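Long-range contacts in putative phosphatase (Bacteroides thetaiotaomicron, PDB 3KYA), which is of unproven function, possibly a phosphatase, and binds zinc ions, with an IPT/TIG domain joined to what is probably a six-bladed beta-propeller: residues 123-128 against 172-176; 246-251 against 263-267; 310-314 against 326-331. All coordinates share one frame; numbering follows the deposited sequence.

Contact 1 (123-128 against 172-176); sequences RDGPFD and RMLSS. With EDO (1,2-ethanediol), chain J.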
ATOM      1  N   ARG A 123     -23.239 -35.367  -3.149  1.00 13.13           N
ATOM      2  CA  ARG A 123     -22.999 -36.580  -2.414  1.00 13.84           C
ATOM      3  C   ARG A 123     -22.337 -36.227  -1.086  1.00 13.58           C
ATOM      4  O   ARG A 123     -21.333 -35.496  -1.054  1.00 12.88           O
ATOM      5  CB  ARG A 123     -22.093 -37.515  -3.226  1.00 14.05           C
ATOM      6  CG  ARG A 123     -21.801 -38.883  -2.552  1.00 16.34           C
ATOM      7  CD  ARG A 123     -20.746 -39.706  -3.320  1.00 19.19           C
ATOM      8  NE  ARG A 123     -21.138 -39.847  -4.714  1.00 22.59           N
ATOM      9  CZ  ARG A 123     -22.058 -40.706  -5.162  1.00 24.98           C
ATOM     10  NH1 ARG A 123     -22.694 -41.531  -4.333  1.00 24.56           N
ATOM     11  NH2 ARG A 123     -22.353 -40.732  -6.454  1.00 26.62           N
ATOM     12  N   ASP A 124     -22.916 -36.729   0.001  1.00 13.10           N
ATOM     13  CA  ASP A 124     -22.350 -36.569   1.325  1.00 13.23           C
ATOM     14  C   ASP A 124     -21.298 -37.657   1.532  1.00 13.55           C
ATOM     15  O   ASP A 124     -21.335 -38.696   0.877  1.00 13.48           O
ATOM     16  CB  ASP A 124     -23.434 -36.645   2.405  1.00 13.28           C
ATOM     17  CG  ASP A 124     -24.292 -35.385   2.480  1.00 14.36           C
ATOM     18  OD1 ASP A 124     -23.973 -34.350   1.849  1.00 15.17           O
ATOM     19  OD2 ASP A 124     -25.299 -35.422   3.207  1.00 15.33           O
ATOM     20  N   GLY A 125     -20.364 -37.423   2.447  1.00 13.79           N
ATOM     21  CA  GLY A 125     -19.291 -38.370   2.704  1.00 14.05           C
ATOM     22  C   GLY A 125     -17.926 -37.751   2.967  1.00 13.76           C
ATOM     23  O   GLY A 125     -17.815 -36.565   3.278  1.00 13.18           O
ATOM     24  N   PRO A 126     -16.867 -38.559   2.829  1.00 14.02           N
ATOM     25  CA  PRO A 126     -15.497 -38.125   3.110  1.00 13.96           C
ATOM     26  C   PRO A 126     -14.964 -37.051   2.164  1.00 13.58           C
ATOM     27  O   PRO A 126     -15.341 -37.013   0.975  1.00 12.79           O
ATOM     28  CB  PRO A 126     -14.685 -39.431   2.968  1.00 14.25           C
ATOM     29  CG  PRO A 126     -15.464 -40.240   1.998  1.00 14.21           C
ATOM     30  CD  PRO A 126     -16.906 -39.928   2.273  1.00 13.89           C
ATOM     31  N   PHE A 127     -14.093 -36.173   2.673  1.00 13.51           N
ATOM     32  CA  PHE A 127     -13.496 -35.154   1.815  1.00 14.41           C
ATOM     33  C   PHE A 127     -12.638 -35.785   0.712  1.00 15.47           C
ATOM     34  O   PHE A 127     -12.580 -35.262  -0.395  1.00 15.30           O
ATOM     35  CB  PHE A 127     -12.581 -34.172   2.561  1.00 14.35           C
ATOM     36  CG  PHE A 127     -13.259 -33.312   3.603  1.00 13.82           C
ATOM     37  CD1 PHE A 127     -14.639 -33.193   3.699  1.00 12.80           C
ATOM     38  CD2 PHE A 127     -12.476 -32.496   4.406  1.00 14.90           C
ATOM     39  CE1 PHE A 127     -15.219 -32.370   4.655  1.00 12.91           C
ATOM     40  CE2 PHE A 127     -13.054 -31.651   5.350  1.00 13.63           C
ATOM     41  CZ  PHE A 127     -14.430 -31.593   5.472  1.00 12.79           C
ATOM     42  N   ASP A 128     -11.950 -36.878   1.046  1.00 16.90           N
ATOM     43  CA  ASP A 128     -11.047 -37.564   0.118  1.00 18.70           C
ATOM     44  C   ASP A 128     -11.580 -38.922  -0.318  1.00 18.85           C
ATOM     45  O   ASP A 128     -12.443 -39.496   0.337  1.00 19.24           O
ATOM     46  CB  ASP A 128      -9.693 -37.777   0.784  1.00 19.89           C
ATOM     47  CG  ASP A 128      -9.010 -36.475   1.133  1.00 23.13           C
ATOM     48  OD1 ASP A 128      -9.015 -35.552   0.285  1.00 28.37           O
ATOM     49  OD2 ASP A 128      -8.454 -36.387   2.245  1.00 29.14           O
ATOM     50  N   ARG A 172     -13.349 -34.810   8.705  1.00 14.03           N
ATOM     51  CA  ARG A 172     -13.245 -34.648   7.257  1.00 13.63           C
ATOM     52  C   ARG A 172     -14.408 -35.338   6.533  1.00 13.74           C
ATOM     53  O   ARG A 172     -14.211 -36.168   5.642  1.00 13.56           O
ATOM     54  CB  ARG A 172     -11.872 -35.134   6.762  1.00 13.97           C
ATOM     55  CG  ARG A 172     -10.725 -34.318   7.387  1.00 15.53           C
ATOM     56  CD  ARG A 172      -9.347 -34.749   6.952  1.00 19.00           C
ATOM     57  NE  ARG A 172      -9.170 -34.769   5.494  1.00 22.09           N
ATOM     58  CZ  ARG A 172      -8.860 -33.723   4.732  1.00 24.03           C
ATOM     59  NH1 ARG A 172      -8.730 -32.499   5.248  1.00 25.51           N
ATOM     60  NH2 ARG A 172      -8.716 -33.903   3.422  1.00 25.76           N
HETATM   61  N   MSE A 173     -15.616 -34.979   6.964  1.00 13.05           N
HETATM   62  CA  MSE A 173     -16.864 -35.531   6.463  1.00 13.43           C
HETATM   63  C   MSE A 173     -17.860 -34.428   6.210  1.00 12.72           C
HETATM   64  O   MSE A 173     -17.962 -33.501   7.012  1.00 12.58           O
HETATM   65  CB  MSE A 173     -17.486 -36.454   7.523  1.00 13.53           C
HETATM   66  CG  MSE A 173     -16.707 -37.703   7.899  1.00 16.46           C
HETATM   67 SE   MSE A 173     -16.753 -39.013   6.473  0.75 18.25          SE
HETATM   68  CE  MSE A 173     -18.647 -39.042   6.180  1.00 20.42           C
ATOM     69  N   LEU A 174     -18.587 -34.530   5.093  1.00 12.33           N
ATOM     70  CA  LEU A 174     -19.687 -33.638   4.754  1.00 12.05           C
ATOM     71  C   LEU A 174     -20.986 -34.359   5.065  1.00 11.81           C
ATOM     72  O   LEU A 174     -21.167 -35.519   4.671  1.00 12.10           O
ATOM     73  CB  LEU A 174     -19.685 -33.277   3.264  1.00 11.57           C
ATOM     74  CG  LEU A 174     -20.807 -32.378   2.735  1.00 12.73           C
ATOM     75  CD1 LEU A 174     -20.639 -30.941   3.251  1.00 10.44           C
ATOM     76  CD2 LEU A 174     -20.833 -32.373   1.204  1.00 11.40           C
ATOM     77  N   SER A 175     -21.880 -33.688   5.775  1.00 11.81           N
ATOM     78  CA  SER A 175     -23.186 -34.249   6.108  1.00 12.44           C
ATOM     79  C   SER A 175     -24.280 -33.199   5.913  1.00 12.34           C
ATOM     80  O   SER A 175     -23.989 -32.006   5.673  1.00 11.66           O
ATOM     81  CB  SER A 175     -23.185 -34.822   7.546  1.00 12.76           C
ATOM     82  OG  SER A 175     -22.930 -33.792   8.488  1.00 12.67           O
ATOM     83  N   SER A 176     -25.540 -33.650   5.985  1.00 12.79           N
ATOM     84  CA  SER A 176     -26.715 -32.790   5.814  1.00 13.00           C
ATOM     85  C   SER A 176     -27.676 -32.953   7.002  1.00 13.60           C
ATOM     86  O   SER A 176     -28.764 -33.528   6.860  1.00 13.71           O
ATOM     87  CB  SER A 176     -27.427 -33.127   4.507  1.00 13.20           C
ATOM     88  OG  SER A 176     -26.546 -33.023   3.409  1.00 13.22           O
TER
HETATM   89  C1  EDO J   9      -9.982 -33.453  -1.802  1.00 55.03           C
HETATM   90  O1  EDO J   9      -8.707 -33.199  -1.197  1.00 54.49           O
HETATM   91  C2  EDO J   9     -10.355 -32.292  -2.725  1.00 55.48           C
HETATM   92  O2  EDO J   9     -11.230 -32.737  -3.773  1.00 55.19           O
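Gly125 and Leu174 pair through both of their peptide groups, an example of how a two-residue strand can be added to the edge of a sheet. Gly125 N gives to Leu174 O at 3.0 Å, and the return bond from Leu174 N to Gly125 O is almost straight, 176° at the hydrogen. At the backbone angles Gly125 adopts, any side chain would collide with the carbonyl oxygen of Asp124. Pro126 and Met173 form the next, non-hydrogen-bonded antiparallel pair, and beyond them Phe127 N meets Arg172 O from above its carbonyl plane at 3.0 Å.

Strand 125-126 is thereby the outermost strand on this side of the sheet, next to 173-178, in what is probably a propeller blade. At the start of 173-178 Arg172 and Met173 both face Asp168 in a G1 beta bulge; Asp168 and His153 hold a zinc ion.

Polar side chains close both ends. Ser176 OG donates to the syn lone pair of Asp124 OD2 at 2.7 Å, and is bonded as well to Gln165 of the neighbouring strand. At the other end Arg172, bent at chi3 (54°), forms a salt bridge from NH2 to Asp128 OD2 at 2.8 Å. The oxygen lies near the guanidinium plane, but NH2 meets it on the syn side, tilted out of the carboxylate plane; Asp128 OD1 accepts from an ethanediol.

Among the packing contacts, Arg172 CA sits over the Phe127 ring, 3.6 Å from its centroid, in a CH-pi contact. CD2 of that ring in turn meets one face of the guanidinium, the two planes 76° apart. Selenomethionine Met173 curls back so that SE lies 4.1 Å from Pro126 CB and CE rests on Gly125.

Contact 2 (246-251 against 263-267); sequences YKQCNG and FNSYE. With EDO (1,2-ethanediol), chain B.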
ATOM      1  N   TYR A 246     -41.776 -10.769   7.216  1.00 15.31           N
ATOM      2  CA  TYR A 246     -42.174  -9.608   6.411  1.00 15.35           C
ATOM      3  C   TYR A 246     -42.200 -10.102   4.960  1.00 15.57           C
ATOM      4  O   TYR A 246     -43.270 -10.449   4.451  1.00 15.78           O
ATOM      5  CB  TYR A 246     -41.281  -8.381   6.627  1.00 15.48           C
ATOM      6  CG  TYR A 246     -41.774  -7.202   5.816  1.00 14.85           C
ATOM      7  CD1 TYR A 246     -42.965  -6.560   6.153  1.00 16.13           C
ATOM      8  CD2 TYR A 246     -41.087  -6.759   4.697  1.00 14.61           C
ATOM      9  CE1 TYR A 246     -43.450  -5.494   5.411  1.00 15.45           C
ATOM     10  CE2 TYR A 246     -41.565  -5.679   3.941  1.00 15.93           C
ATOM     11  CZ  TYR A 246     -42.752  -5.060   4.305  1.00 16.48           C
ATOM     12  OH  TYR A 246     -43.242  -3.999   3.574  1.00 16.39           O
ATOM     13  N   LYS A 247     -41.032 -10.150   4.321  1.00 15.39           N
ATOM     14  CA  LYS A 247     -40.846 -10.714   2.983  1.00 15.69           C
ATOM     15  C   LYS A 247     -39.473 -10.353   2.442  1.00 15.42           C
ATOM     16  O   LYS A 247     -38.864  -9.374   2.876  1.00 15.71           O
ATOM     17  CB  LYS A 247     -41.893 -10.239   1.963  1.00 16.22           C
ATOM     18  CG  LYS A 247     -41.899  -8.745   1.688  1.00 16.86           C
ATOM     19  CD  LYS A 247     -42.929  -8.387   0.611  1.00 18.97           C
ATOM     20  CE  LYS A 247     -43.027  -6.903   0.437  1.00 20.56           C
ATOM     21  NZ  LYS A 247     -44.008  -6.503  -0.618  1.00 20.31           N
ATOM     22  N   GLN A 248     -39.005 -11.145   1.489  1.00 15.08           N
ATOM     23  CA  GLN A 248     -37.776 -10.851   0.750  1.00 15.01           C
ATOM     24  C   GLN A 248     -36.552 -10.515   1.604  1.00 14.78           C
ATOM     25  O   GLN A 248     -35.806  -9.567   1.315  1.00 14.47           O
ATOM     26  CB  GLN A 248     -38.072  -9.698  -0.220  1.00 14.93           C
ATOM     27  CG  GLN A 248     -39.186 -10.021  -1.195  1.00 16.28           C
ATOM     28  CD  GLN A 248     -39.490  -8.873  -2.122  1.00 16.01           C
ATOM     29  OE1 GLN A 248     -39.806  -7.772  -1.681  1.00 18.39           O
ATOM     30  NE2 GLN A 248     -39.398  -9.123  -3.409  1.00 17.39           N
ATOM     31  N   CYS A 249     -36.344 -11.291   2.661  1.00 14.78           N
ATOM     32  CA  CYS A 249     -35.173 -11.099   3.518  1.00 14.85           C
ATOM     33  C   CYS A 249     -33.932 -11.670   2.820  1.00 14.79           C
ATOM     34  O   CYS A 249     -34.002 -12.726   2.187  1.00 14.92           O
ATOM     35  CB  CYS A 249     -35.393 -11.775   4.861  1.00 14.92           C
ATOM     36  SG  CYS A 249     -34.095 -11.481   6.054  1.00 15.50           S
ATOM     37  N   ASN A 250     -32.799 -10.974   2.926  1.00 15.07           N
ATOM     38  CA  ASN A 250     -31.548 -11.423   2.309  1.00 14.76           C
ATOM     39  C   ASN A 250     -30.489 -11.794   3.362  1.00 14.71           C
ATOM     40  O   ASN A 250     -29.388 -12.198   3.007  1.00 15.26           O
ATOM     41  CB  ASN A 250     -30.962 -10.350   1.385  1.00 14.72           C
ATOM     42  CG  ASN A 250     -31.999  -9.744   0.435  1.00 15.70           C
ATOM     43  OD1 ASN A 250     -32.093  -8.518   0.331  1.00 16.36           O
ATOM     44  ND2 ASN A 250     -32.801 -10.591  -0.223  1.00 13.26           N
ATOM     45  N   GLY A 251     -30.800 -11.616   4.641  1.00 14.65           N
ATOM     46  CA  GLY A 251     -29.851 -11.942   5.703  1.00 14.61           C
ATOM     47  C   GLY A 251     -30.242 -11.377   7.053  1.00 14.51           C
ATOM     48  O   GLY A 251     -31.027 -10.418   7.133  1.00 13.89           O
ATOM     49  N   PHE A 263     -32.098  -7.516  10.596  1.00 14.63           N
ATOM     50  CA  PHE A 263     -32.446  -8.211   9.355  1.00 14.62           C
ATOM     51  C   PHE A 263     -33.112  -7.208   8.393  1.00 14.85           C
ATOM     52  O   PHE A 263     -33.625  -6.168   8.830  1.00 14.70           O
ATOM     53  CB  PHE A 263     -33.303  -9.456   9.608  1.00 14.81           C
ATOM     54  CG  PHE A 263     -34.668  -9.164  10.158  1.00 14.68           C
ATOM     55  CD1 PHE A 263     -34.853  -8.943  11.510  1.00 14.20           C
ATOM     56  CD2 PHE A 263     -35.770  -9.153   9.321  1.00 14.28           C
ATOM     57  CE1 PHE A 263     -36.115  -8.677  12.015  1.00 15.65           C
ATOM     58  CE2 PHE A 263     -37.045  -8.867   9.815  1.00 14.34           C
ATOM     59  CZ  PHE A 263     -37.215  -8.636  11.160  1.00 14.92           C
ATOM     60  N   ASN A 264     -33.070  -7.503   7.095  1.00 14.85           N
ATOM     61  CA  ASN A 264     -33.610  -6.574   6.090  1.00 14.88           C
ATOM     62  C   ASN A 264     -34.764  -7.115   5.256  1.00 14.93           C
ATOM     63  O   ASN A 264     -35.262  -8.214   5.478  1.00 15.13           O
ATOM     64  CB  ASN A 264     -32.499  -6.171   5.102  1.00 14.78           C
ATOM     65  CG  ASN A 264     -32.278  -7.217   4.007  1.00 15.25           C
ATOM     66  OD1 ASN A 264     -32.325  -8.433   4.260  1.00 16.63           O
ATOM     67  ND2 ASN A 264     -32.029  -6.750   2.787  1.00 14.59           N
ATOM     68  N   SER A 265     -35.211  -6.275   4.319  1.00 14.81           N
ATOM     69  CA  SER A 265     -36.095  -6.679   3.249  1.00 14.61           C
ATOM     70  C   SER A 265     -35.605  -5.961   1.991  1.00 14.83           C
ATOM     71  O   SER A 265     -35.304  -4.757   2.014  1.00 14.64           O
ATOM     72  CB  SER A 265     -37.561  -6.343   3.500  1.00 15.62           C
ATOM     73  OG  SER A 265     -38.336  -6.661   2.348  1.00 15.36           O
ATOM     74  N   TYR A 266     -35.511  -6.716   0.909  1.00 14.37           N
ATOM     75  CA  TYR A 266     -35.179  -6.187  -0.407  1.00 14.81           C
ATOM     76  C   TYR A 266     -36.238  -5.205  -0.945  1.00 15.02           C
ATOM     77  O   TYR A 266     -35.917  -4.289  -1.720  1.00 14.48           O
ATOM     78  CB  TYR A 266     -35.015  -7.386  -1.334  1.00 15.09           C
ATOM     79  CG  TYR A 266     -35.107  -7.207  -2.836  1.00 15.82           C
ATOM     80  CD1 TYR A 266     -36.342  -7.190  -3.479  1.00 16.52           C
ATOM     81  CD2 TYR A 266     -33.964  -7.198  -3.623  1.00 17.18           C
ATOM     82  CE1 TYR A 266     -36.432  -7.096  -4.847  1.00 17.85           C
ATOM     83  CE2 TYR A 266     -34.041  -7.116  -4.994  1.00 17.66           C
ATOM     84  CZ  TYR A 266     -35.274  -7.069  -5.597  1.00 18.49           C
ATOM     85  OH  TYR A 266     -35.349  -6.981  -6.948  1.00 22.40           O
ATOM     86  N   GLU A 267     -37.489  -5.397  -0.539  1.00 14.92           N
ATOM     87  CA  GLU A 267     -38.600  -4.553  -1.032  1.00 15.55           C
ATOM     88  C   GLU A 267     -38.219  -3.067  -1.148  1.00 15.56           C
ATOM     89  O   GLU A 267     -38.194  -2.503  -2.260  1.00 15.98           O
ATOM     90  CB  GLU A 267     -39.826  -4.699  -0.139  1.00 15.34           C
ATOM     91  CG  GLU A 267     -41.042  -3.935  -0.697  1.00 16.12           C
ATOM     92  CD  GLU A 267     -42.131  -3.700   0.322  1.00 17.37           C
ATOM     93  OE1 GLU A 267     -41.815  -3.516   1.519  1.00 17.11           O
ATOM     94  OE2 GLU A 267     -43.311  -3.675  -0.087  1.00 19.16           O
TER
HETATM   95  C1  EDO B   1     -34.018 -10.921  -3.978  1.00 34.88           C
HETATM   96  O1  EDO B   1     -33.499 -12.230  -3.679  1.00 35.84           O
HETATM   97  C2  EDO B   1     -35.431 -10.775  -3.421  1.00 32.13           C
HETATM   98  O2  EDO B   1     -35.404 -10.564  -2.006  1.00 33.10           O
HETATM   99  O   HOH W   1     -37.837  -9.352   5.587  1.00 15.47           O
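Tyr246 and Lys247 converge on the Glu267 carboxylate from different directions, a case of one acid taking two donors across a contact; a third, Gln270 NE2, reaches OE1 from strand 270-274. Tyr246 OH gives to OE1 of Glu267 at 2.5 Å on the syn side, whereas Lys247, extended beyond CG, brings NZ to Glu267 OE2 at 3.0 Å from above the carboxylate plane, forming a salt bridge.

Ser265 holds its hydroxyl anti to its own N (chi1 175°), at the edge of the Tyr246 ring. From there OG donates to Lys247 O at 2.8 Å and accepts from Glu267 N, making an ST turn.

Segment 246-251 is the crossover from the last strand of one propeller-like blade, 240-246, to the first of the next, 252-254, and it runs alongside residues 263-265. Tyr266 N fastens it there through Gln248 O, 2.9 Å away.

Asn264 has CG between its backbone N and carbonyl carbon (chi1 82°), which turns both ends of the amide to Asn250. OD1 of Asn264 takes Asn250 N at 2.9 Å on an in-plane lone pair, and Asn264 ND2 gives to Asn250 OD1 at 3.0 Å, the two amide planes 60° apart. Asn250 ND2 reaches an ethanediol whose C2 lies over one face of the Tyr266 ring.

Contact 3 (310-314 against 326-331); sequences SWEFQ and FGVINN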
ATOM      1  N   SER A 310     -35.806  -2.464  -4.067  1.00 15.84           N
ATOM      2  CA  SER A 310     -35.197  -3.627  -4.695  1.00 15.79           C
ATOM      3  C   SER A 310     -33.683  -3.633  -4.455  1.00 15.43           C
ATOM      4  O   SER A 310     -32.896  -3.718  -5.394  1.00 15.61           O
ATOM      5  CB  SER A 310     -35.542  -3.670  -6.187  1.00 15.59           C
ATOM      6  OG  SER A 310     -36.957  -3.749  -6.358  1.00 15.20           O
ATOM      7  N   TRP A 311     -33.311  -3.544  -3.177  1.00 15.26           N
ATOM      8  CA  TRP A 311     -31.920  -3.453  -2.762  1.00 14.90           C
ATOM      9  C   TRP A 311     -31.574  -4.733  -1.999  1.00 14.88           C
ATOM     10  O   TRP A 311     -32.096  -4.968  -0.906  1.00 14.68           O
ATOM     11  CB  TRP A 311     -31.736  -2.216  -1.876  1.00 15.17           C
ATOM     12  CG  TRP A 311     -30.632  -1.292  -2.367  1.00 15.88           C
ATOM     13  CD1 TRP A 311     -29.457  -0.970  -1.731  1.00 16.51           C
ATOM     14  CD2 TRP A 311     -30.612  -0.590  -3.619  1.00 17.03           C
ATOM     15  NE1 TRP A 311     -28.727  -0.096  -2.511  1.00 17.41           N
ATOM     16  CE2 TRP A 311     -29.405   0.134  -3.677  1.00 16.38           C
ATOM     17  CE3 TRP A 311     -31.498  -0.519  -4.706  1.00 17.71           C
ATOM     18  CZ2 TRP A 311     -29.067   0.936  -4.773  1.00 17.35           C
ATOM     19  CZ3 TRP A 311     -31.162   0.280  -5.796  1.00 18.45           C
ATOM     20  CH2 TRP A 311     -29.962   0.997  -5.817  1.00 18.14           C
ATOM     21  N   GLU A 312     -30.735  -5.570  -2.600  1.00 14.50           N
ATOM     22  CA  GLU A 312     -30.352  -6.854  -2.009  1.00 15.02           C
ATOM     23  C   GLU A 312     -29.064  -6.697  -1.225  1.00 14.90           C
ATOM     24  O   GLU A 312     -28.019  -6.407  -1.821  1.00 15.22           O
ATOM     25  CB  GLU A 312     -30.159  -7.888  -3.110  1.00 14.99           C
ATOM     26  CG  GLU A 312     -29.942  -9.302  -2.582  1.00 15.58           C
ATOM     27  CD  GLU A 312     -29.606 -10.302  -3.661  1.00 16.75           C
ATOM     28  OE1 GLU A 312     -29.491  -9.928  -4.846  1.00 19.57           O
ATOM     29  OE2 GLU A 312     -29.457 -11.489  -3.319  1.00 15.75           O
ATOM     30  N   PHE A 313     -29.101  -6.925   0.088  1.00 14.57           N
ATOM     31  CA  PHE A 313     -27.884  -6.720   0.890  1.00 14.30           C
ATOM     32  C   PHE A 313     -27.810  -7.484   2.194  1.00 14.08           C
ATOM     33  O   PHE A 313     -28.827  -7.896   2.749  1.00 13.31           O
ATOM     34  CB  PHE A 313     -27.688  -5.214   1.200  1.00 14.27           C
ATOM     35  CG  PHE A 313     -28.727  -4.621   2.126  1.00 14.79           C
ATOM     36  CD1 PHE A 313     -29.923  -4.106   1.623  1.00 15.94           C
ATOM     37  CD2 PHE A 313     -28.498  -4.540   3.493  1.00 14.32           C
ATOM     38  CE1 PHE A 313     -30.875  -3.546   2.474  1.00 15.59           C
ATOM     39  CE2 PHE A 313     -29.453  -3.978   4.354  1.00 15.82           C
ATOM     40  CZ  PHE A 313     -30.643  -3.489   3.838  1.00 14.76           C
ATOM     41  N   GLN A 314     -26.573  -7.637   2.672  1.00 14.03           N
ATOM     42  CA  GLN A 314     -26.285  -8.246   3.959  1.00 14.12           C
ATOM     43  C   GLN A 314     -25.508  -7.266   4.842  1.00 13.82           C
ATOM     44  O   GLN A 314     -24.926  -6.286   4.352  1.00 12.47           O
ATOM     45  CB  GLN A 314     -25.535  -9.575   3.799  1.00 14.85           C
ATOM     46  CG  GLN A 314     -26.385 -10.600   3.099  1.00 15.01           C
ATOM     47  CD  GLN A 314     -25.810 -11.990   3.148  1.00 17.34           C
ATOM     48  OE1 GLN A 314     -24.592 -12.191   3.051  1.00 15.96           O
ATOM     49  NE2 GLN A 314     -26.694 -12.973   3.303  1.00 18.77           N
ATOM     50  N   PHE A 326     -22.673  -2.539   4.910  1.00 14.00           N
ATOM     51  CA  PHE A 326     -23.814  -3.155   4.250  1.00 14.45           C
ATOM     52  C   PHE A 326     -23.376  -3.464   2.819  1.00 14.38           C
ATOM     53  O   PHE A 326     -23.113  -2.543   2.035  1.00 13.97           O
ATOM     54  CB  PHE A 326     -25.063  -2.255   4.233  1.00 15.14           C
ATOM     55  CG  PHE A 326     -25.525  -1.785   5.591  1.00 16.86           C
ATOM     56  CD1 PHE A 326     -25.293  -2.527   6.734  1.00 21.16           C
ATOM     57  CD2 PHE A 326     -26.283  -0.644   5.707  1.00 21.91           C
ATOM     58  CE1 PHE A 326     -25.760  -2.096   7.977  1.00 22.56           C
ATOM     59  CE2 PHE A 326     -26.756  -0.223   6.953  1.00 22.76           C
ATOM     60  CZ  PHE A 326     -26.482  -0.951   8.077  1.00 21.40           C
ATOM     61  N   GLY A 327     -23.289  -4.750   2.482  1.00 13.94           N
ATOM     62  CA  GLY A 327     -22.870  -5.176   1.150  1.00 14.02           C
ATOM     63  C   GLY A 327     -24.061  -5.303   0.220  1.00 13.92           C
ATOM     64  O   GLY A 327     -24.869  -6.227   0.376  1.00 14.44           O
ATOM     65  N   VAL A 328     -24.166  -4.383  -0.740  1.00 13.55           N
ATOM     66  CA  VAL A 328     -25.282  -4.353  -1.697  1.00 13.58           C
ATOM     67  C   VAL A 328     -24.914  -5.264  -2.867  1.00 13.59           C
ATOM     68  O   VAL A 328     -24.260  -4.866  -3.823  1.00 13.61           O
ATOM     69  CB  VAL A 328     -25.634  -2.909  -2.132  1.00 13.66           C
ATOM     70  CG1 VAL A 328     -26.920  -2.894  -2.939  1.00 14.07           C
ATOM     71  CG2 VAL A 328     -25.799  -2.010  -0.913  1.00 12.73           C
ATOM     72  N   ILE A 329     -25.311  -6.528  -2.724  1.00 14.13           N
ATOM     73  CA  ILE A 329     -25.021  -7.602  -3.668  1.00 14.31           C
ATOM     74  C   ILE A 329     -25.414  -7.294  -5.111  1.00 14.87           C
ATOM     75  O   ILE A 329     -24.614  -7.483  -6.033  1.00 15.00           O
ATOM     76  CB  ILE A 329     -25.775  -8.897  -3.223  1.00 14.63           C
ATOM     77  CG1 ILE A 329     -25.301  -9.363  -1.844  1.00 15.43           C
ATOM     78  CG2 ILE A 329     -25.614 -10.018  -4.256  1.00 14.05           C
ATOM     79  CD1 ILE A 329     -26.276 -10.388  -1.192  1.00 14.71           C
ATOM     80  N   ASN A 330     -26.632  -6.793  -5.301  1.00 14.93           N
ATOM     81  CA  ASN A 330     -27.139  -6.555  -6.651  1.00 15.34           C
ATOM     82  C   ASN A 330     -26.791  -5.196  -7.272  1.00 15.55           C
ATOM     83  O   ASN A 330     -27.061  -4.987  -8.450  1.00 16.85           O
ATOM     84  CB  ASN A 330     -28.667  -6.790  -6.712  1.00 15.70           C
ATOM     85  CG  ASN A 330     -29.484  -5.761  -5.927  1.00 15.42           C
ATOM     86  OD1 ASN A 330     -29.007  -5.127  -4.995  1.00 15.95           O
ATOM     87  ND2 ASN A 330     -30.758  -5.639  -6.286  1.00 16.35           N
ATOM     88  N   ASN A 331     -26.177  -4.293  -6.508  1.00 15.51           N
ATOM     89  CA  ASN A 331     -25.828  -2.969  -7.038  1.00 15.31           C
ATOM     90  C   ASN A 331     -24.353  -2.557  -6.908  1.00 14.71           C
ATOM     91  O   ASN A 331     -23.983  -1.415  -7.182  1.00 14.27           O
ATOM     92  CB  ASN A 331     -26.818  -1.930  -6.502  1.00 15.55           C
ATOM     93  CG  ASN A 331     -28.175  -2.031  -7.196  1.00 16.11           C
ATOM     94  OD1 ASN A 331     -28.269  -1.865  -8.421  1.00 16.65           O
ATOM     95  ND2 ASN A 331     -29.226  -2.277  -6.425  1.00 14.67           N
TER
HETATM   96  O   HOH W   2     -31.952  -2.741  -7.854  1.00 16.68           O
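Trp311 lies against Val328 and Asn331, illustrating how one face of an indole can take both an aliphatic and an amide group. Val328 CG1 covers the five-membered ring, 3.4 Å from Trp311 CD1, while over the six-membered ring Asn331 ND2 sits 3.1 Å above the plane, its amide inclined 28° to the indole. Trp311 NE1 donates to Tyr333 OH. With an alanine here the indole surface is gone, which would probably open a gap beneath the Val328 methyl and the Asn331 amide and leave Tyr333 OH without its indole partner. The tight part continues where the Phe313 and Phe326 side chains run alongside each other in the same direction, Phe313 CD2 at 4.2 Å from Phe326 CB.

On the wetter side polar groups do the joining. Asn330, with CG between its backbone N and carbonyl carbon (chi1 68°), gives from ND2 to Ser310 O at 3.0 Å and accepts Glu312 N at OD1. A water links Ser310 O to Asn331 ND2. The Glu312 chain passes Ile329, and its carboxylate forms a salt bridge with Arg189.

Gln314 N and Gly327 O, 3.2 Å apart, and Gly327 N and Gln314 O pair the backbones of an antiparallel beta hairpin, strands 313-317 and 323-328, which begins a four-stranded propeller-like blade.

In the fold
The three contacts follow one another along the chain, each closing before the next opens, and all lie in the part of the chain that probably forms the propeller. Contact 1 belongs to the sheet of strands 125-126, 141-147, 153-159, 161-168 and 173-178, and its centre is 32 Å from each of the others. Contacts 2 and 3 are neighbours, with centres 10 Å apart. Contact 2 ties the connection between two sheets to strand 261-265, and contact 3 is the first hairpin of the sheet that follows. Probable hydrogen bonds from Gln314 NE2 to Asn250 O (2.8 Å) and from Ser310 N to Glu267 O (3.0 Å) join the two, whereas contact 1 extends a single sheet at its edge, near a zinc site.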